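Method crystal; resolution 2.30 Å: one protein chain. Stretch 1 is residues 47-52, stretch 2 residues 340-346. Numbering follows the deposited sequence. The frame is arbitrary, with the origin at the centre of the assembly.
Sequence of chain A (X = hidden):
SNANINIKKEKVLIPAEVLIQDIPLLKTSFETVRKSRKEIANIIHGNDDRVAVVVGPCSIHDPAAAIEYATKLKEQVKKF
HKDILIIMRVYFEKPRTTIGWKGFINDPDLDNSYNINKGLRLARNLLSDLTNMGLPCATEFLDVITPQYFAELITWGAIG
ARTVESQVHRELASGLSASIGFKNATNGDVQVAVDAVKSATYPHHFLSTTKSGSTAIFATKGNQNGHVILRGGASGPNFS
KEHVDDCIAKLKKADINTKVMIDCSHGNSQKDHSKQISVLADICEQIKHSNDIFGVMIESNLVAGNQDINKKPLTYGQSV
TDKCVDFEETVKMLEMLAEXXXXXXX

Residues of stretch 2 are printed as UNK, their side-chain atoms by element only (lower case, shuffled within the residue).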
ATOM      1  N   ASN A  47       0.916   6.440  30.364  1.00 23.87           N
ATOM      2  CA  ASN A  47       0.735   5.954  31.724  1.00 24.30           C
ATOM      3  C   ASN A  47       2.030   5.484  32.405  1.00 24.47           C
ATOM      4  O   ASN A  47       2.044   5.220  33.617  1.00 25.60           O
ATOM      5  CB  ASN A  47      -0.330   4.859  31.730  1.00 23.85           C
ATOM      6  CG  ASN A  47      -1.682   5.377  31.258  1.00 24.96           C
ATOM      7  OD1 ASN A  47      -2.069   6.511  31.572  1.00 26.11           O
ATOM      8  ND2 ASN A  47      -2.405   4.561  30.506  1.00 23.73           N
ATOM      9  N   ASP A  48       3.101   5.379  31.617  1.00 23.76           N
ATOM     10  CA  ASP A  48       4.458   5.161  32.103  1.00 24.09           C
ATOM     11  C   ASP A  48       5.320   6.205  31.394  1.00 24.54           C
ATOM     12  O   ASP A  48       5.085   6.505  30.217  1.00 24.11           O
ATOM     13  CB  ASP A  48       4.908   3.738  31.752  1.00 23.85           C
ATOM     14  CG  ASP A  48       6.309   3.399  32.257  1.00 24.45           C
ATOM     15  OD1 ASP A  48       6.844   4.127  33.120  1.00 25.98           O
ATOM     16  OD2 ASP A  48       6.858   2.367  31.804  1.00 23.38           O
ATOM     17  N   ASP A  49       6.310   6.757  32.090  1.00 25.53           N
ATOM     18  CA  ASP A  49       7.128   7.831  31.516  1.00 26.26           C
ATOM     19  C   ASP A  49       8.549   7.376  31.149  1.00 26.59           C
ATOM     20  O   ASP A  49       9.400   8.188  30.767  1.00 27.26           O
ATOM     21  CB  ASP A  49       7.140   9.080  32.422  1.00 27.32           C
ATOM     22  CG  ASP A  49       7.527   8.782  33.845  1.00 28.38           C
ATOM     23  OD1 ASP A  49       7.939   7.630  34.118  1.00 27.87           O
ATOM     24  OD2 ASP A  49       7.419   9.718  34.692  1.00 31.00           O
ATOM     25  N   ARG A  50       8.793   6.079  31.268  1.00 26.04           N
ATOM     26  CA  ARG A  50       9.899   5.449  30.555  1.00 26.24           C
ATOM     27  C   ARG A  50       9.763   5.724  29.062  1.00 25.57           C
ATOM     28  O   ARG A  50       8.664   5.992  28.572  1.00 25.85           O
ATOM     29  CB  ARG A  50       9.908   3.941  30.786  1.00 25.34           C
ATOM     30  CG  ARG A  50      10.334   3.544  32.185  1.00 25.91           C
ATOM     31  CD  ARG A  50      10.656   2.067  32.262  1.00 24.95           C
ATOM     32  NE  ARG A  50       9.572   1.259  31.727  1.00 22.76           N
ATOM     33  CZ  ARG A  50       9.657  -0.036  31.456  1.00 22.45           C
ATOM     34  NH1 ARG A  50      10.791  -0.706  31.676  1.00 22.82           N
ATOM     35  NH2 ARG A  50       8.592  -0.669  30.960  1.00 21.06           N
ATOM     36  N   VAL A  51      10.883   5.681  28.353  1.00 25.77           N
ATOM     37  CA  VAL A  51      10.890   5.881  26.912  1.00 25.17           C
ATOM     38  C   VAL A  51      11.148   4.520  26.253  1.00 24.41           C
ATOM     39  O   VAL A  51      11.951   3.748  26.747  1.00 24.94           O
ATOM     40  CB  VAL A  51      11.940   6.933  26.528  1.00 26.42           C
ATOM     41  CG1 VAL A  51      12.293   6.856  25.059  1.00 26.68           C
ATOM     42  CG2 VAL A  51      11.418   8.329  26.867  1.00 26.93           C
ATOM     43  N   ALA A  52      10.418   4.206  25.185  1.00 23.12           N
ATOM     44  CA  ALA A  52      10.589   2.946  24.452  1.00 22.54           C
ATOM     45  C   ALA A  52      11.681   3.132  23.410  1.00 23.25           C
ATOM     46  O   ALA A  52      11.735   4.177  22.757  1.00 23.79           O
ATOM     47  CB  ALA A  52       9.303   2.542  23.761  1.00 21.13           C
ATOM     48  N   UNK A 340      17.934  11.492  30.120  1.00 39.53           N
ATOM     49  CA  UNK A 340      16.777  12.283  29.718  1.00 38.27           C
ATOM     50  C   UNK A 340      15.550  11.957  30.564  1.00 36.67           C
ATOM     51  O   UNK A 340      14.849  12.864  31.005  1.00 36.55           O
ATOM     52  c   UNK A 340      16.464  12.055  28.244  1.00 37.19           C
ATOM     53  N   UNK A 341      15.293  10.668  30.779  1.00 35.25           N
ATOM     54  CA  UNK A 341      14.150  10.229  31.571  1.00 33.94           C
ATOM     55  C   UNK A 341      14.335  10.601  33.046  1.00 35.55           C
ATOM     56  O   UNK A 341      13.399  11.091  33.686  1.00 35.36           O
ATOM     57  c   UNK A 341      12.831   8.234  32.428  1.00 31.22           C
ATOM     58  c   UNK A 341      13.898   8.713  31.431  1.00 32.76           C
ATOM     59  c   UNK A 341      13.477   8.379  30.007  1.00 30.10           C
ATOM     60  N   UNK A 342      15.533  10.401  33.582  1.00 36.75           N
ATOM     61  CA  UNK A 342      15.780  10.744  34.989  1.00 38.52           C
ATOM     62  C   UNK A 342      15.470  12.227  35.273  1.00 39.42           C
ATOM     63  O   UNK A 342      14.835  12.551  36.280  1.00 39.56           O
ATOM     64  c   UNK A 342      18.903   8.479  35.340  1.00 42.31           C
ATOM     65  n   UNK A 342      19.155   7.238  34.955  1.00 42.35           N
ATOM     66  c   UNK A 342      17.208  10.381  35.403  1.00 39.91           C
ATOM     67  c   UNK A 342      17.441   8.870  35.460  1.00 40.47           C
ATOM     68  o   UNK A 342      19.789   9.280  35.596  1.00 45.95           O
ATOM     69  N   UNK A 343      15.881  13.108  34.363  1.00 39.97           N
ATOM     70  CA  UNK A 343      15.625  14.537  34.502  1.00 41.02           C
ATOM     71  C   UNK A 343      14.150  14.856  34.269  1.00 39.82           C
ATOM     72  O   UNK A 343      13.589  15.771  34.881  1.00 40.49           O
ATOM     73  c   UNK A 343      17.978  15.225  33.929  1.00 43.35           C
ATOM     74  c   UNK A 343      16.097  16.826  33.525  1.00 43.53           C
ATOM     75  c   UNK A 343      16.508  15.355  33.538  1.00 42.28           C
ATOM     76  N   UNK A 344      13.517  14.093  33.387  1.00 38.28           N
ATOM     77  CA  UNK A 344      12.093  14.243  33.160  1.00 36.99           C
ATOM     78  C   UNK A 344      11.327  14.076  34.474  1.00 37.35           C
ATOM     79  O   UNK A 344      10.405  14.838  34.744  1.00 37.24           O
ATOM     80  n   UNK A 344       8.898  10.405  28.948  1.00 29.15           N
ATOM     81  n   UNK A 344       9.593  12.516  29.551  1.00 30.33           N
ATOM     82  c   UNK A 344      11.596  13.233  32.126  1.00 35.08           C
ATOM     83  c   UNK A 344      10.144  13.367  31.797  1.00 33.15           C
ATOM     84  c   UNK A 344       9.216  11.652  28.621  1.00 29.61           C
ATOM     85  c   UNK A 344       9.668  12.207  30.972  1.00 32.02           C
ATOM     86  n   UNK A 344       9.161  12.036  27.346  1.00 31.24           N
ATOM     87  N   UNK A 345      11.732  13.107  35.294  1.00 37.77           N
ATOM     88  CA  UNK A 345      10.935  12.699  36.454  1.00 38.08           C
ATOM     89  C   UNK A 345      10.932  13.650  37.658  1.00 39.98           C
ATOM     90  O   UNK A 345      11.977  14.152  38.096  1.00 40.85           O
ATOM     91  c   UNK A 345      10.812   8.865  36.646  1.00 37.56           C
ATOM     92  c   UNK A 345      11.053   6.852  35.226  1.00 34.86           C
ATOM     93  c   UNK A 345      11.338  11.302  36.924  1.00 37.85           C
ATOM     94  n   UNK A 345      12.347   6.728  35.511  1.00 35.94           N
ATOM     95  c   UNK A 345      10.931  10.201  35.950  1.00 37.07           C
ATOM     96  n   UNK A 345      10.474   5.970  34.429  1.00 33.41           N
ATOM     97  n   UNK A 345      10.319   7.829  35.747  1.00 36.30           N
ATOM     98  N   UNK A 346       9.711  13.848  38.171  1.00 40.31           N
ATOM     99  CA  UNK A 346       9.418  14.610  39.358  1.00 41.65           C
ATOM    100  C   UNK A 346       9.022  13.643  40.445  1.00 41.89           C
ATOM    101  O   UNK A 346       8.421  12.591  40.167  1.00 39.19           O
ATOM    102  OXT UNK A 346       9.326  13.932  41.632  1.00 43.74           O
TER
HETATM  103  O   HOH W   1       7.774   8.327  27.504  1.00  2.00           O

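Position 340 carries a single side-chain carbon and nothing beyond it. The CA-to-CB bond points sideways relative to stretch 1, and CB at 340 lies 6.4 Å from CG2 of V51, so the position makes no contact. One carbon alone defines alanine, A340.

Position 341 has three side-chain carbons, one bonded to CA and carrying the other two, with no heteroatom. Its CA-to-CB bond points toward stretch 1, and its CA lies 6.5 Å from the CA of R50, the nearest CA–CA pair across the stretches. One terminal carbon at 341 lies 3.8 Å from CG2 of V51, and the other lies 3.8 Å from the backbone O of D49. Branching at CB with two carbon arms identifies valine, V341. The arm that meets V51 is CG2, an apolar contact between two buried side chains, while CG1 is the one near D49. Chi1 is t.

Position 342 shows three carbons in a row, the third carrying one oxygen and one nitrogen. The side chain is exposed and out of reach of stretch 1. This terminal amide after two methylenes is glutamine, Q342.

Position 343 again has three carbons branched at CB. The composition matches V341, but the setting does not: two residues further along the helix, this side chain is out of reach of stretch 1. The branching makes it valine, V343.

Position 344 has three carbons, a nitrogen, then a carbon bearing two more nitrogens. The CA-to-CB bond points toward stretch 1, and one terminal nitrogen at 344 lies 2.9 Å from the backbone O of D49. A chain ending in that planar group is arginine, R344. Chi1 and chi2 are t, and chi3, at -100°, lies between wells. The nitrogen near D49 is NH1, which donates to that O with an N-H...O angle of 131°; this acceptor lies at the guanidinium edge. NH1 also lies 2.8 Å from the O of water 1, which in turn donates to the backbone O of R50 over 2.7 Å. Along the main chain, N of R344 bonds to O of A340 at 3.0 Å, as expected in a helix.

Position 345 repeats the same atom pattern. It is the first residue to leave helical phi/psi. The CA-to-CB bond points sideways, yet the end of the side chain comes nearer to stretch 1: the in-chain nitrogen and one terminal nitrogen at 345 lie 2.9 and 3.0 Å from OD1 of D49. It too is arginine, R345. These nitrogens are NE and NH2, and both donate to OD1, with angles of 149° and 138°. The pairing is a salt bridge in which one carboxylate oxygen receives two donors.

Position 346 has no side-chain atoms, makes no contact with stretch 1, and its backbone ends in O and OXT: a C-terminal glycine, G346.

The contact joins a small valine pair to a polar cluster centred on D49, whose backbone O engages R344 and whose carboxylate engages R345. D48 supports the loop internally: its OD2 forms a salt bridge with NE of R50 at 2.9 Å. The two stretches bury 301 Å² between them, summed over both sides.

Stretch 2 (340-346) AVQVRRG
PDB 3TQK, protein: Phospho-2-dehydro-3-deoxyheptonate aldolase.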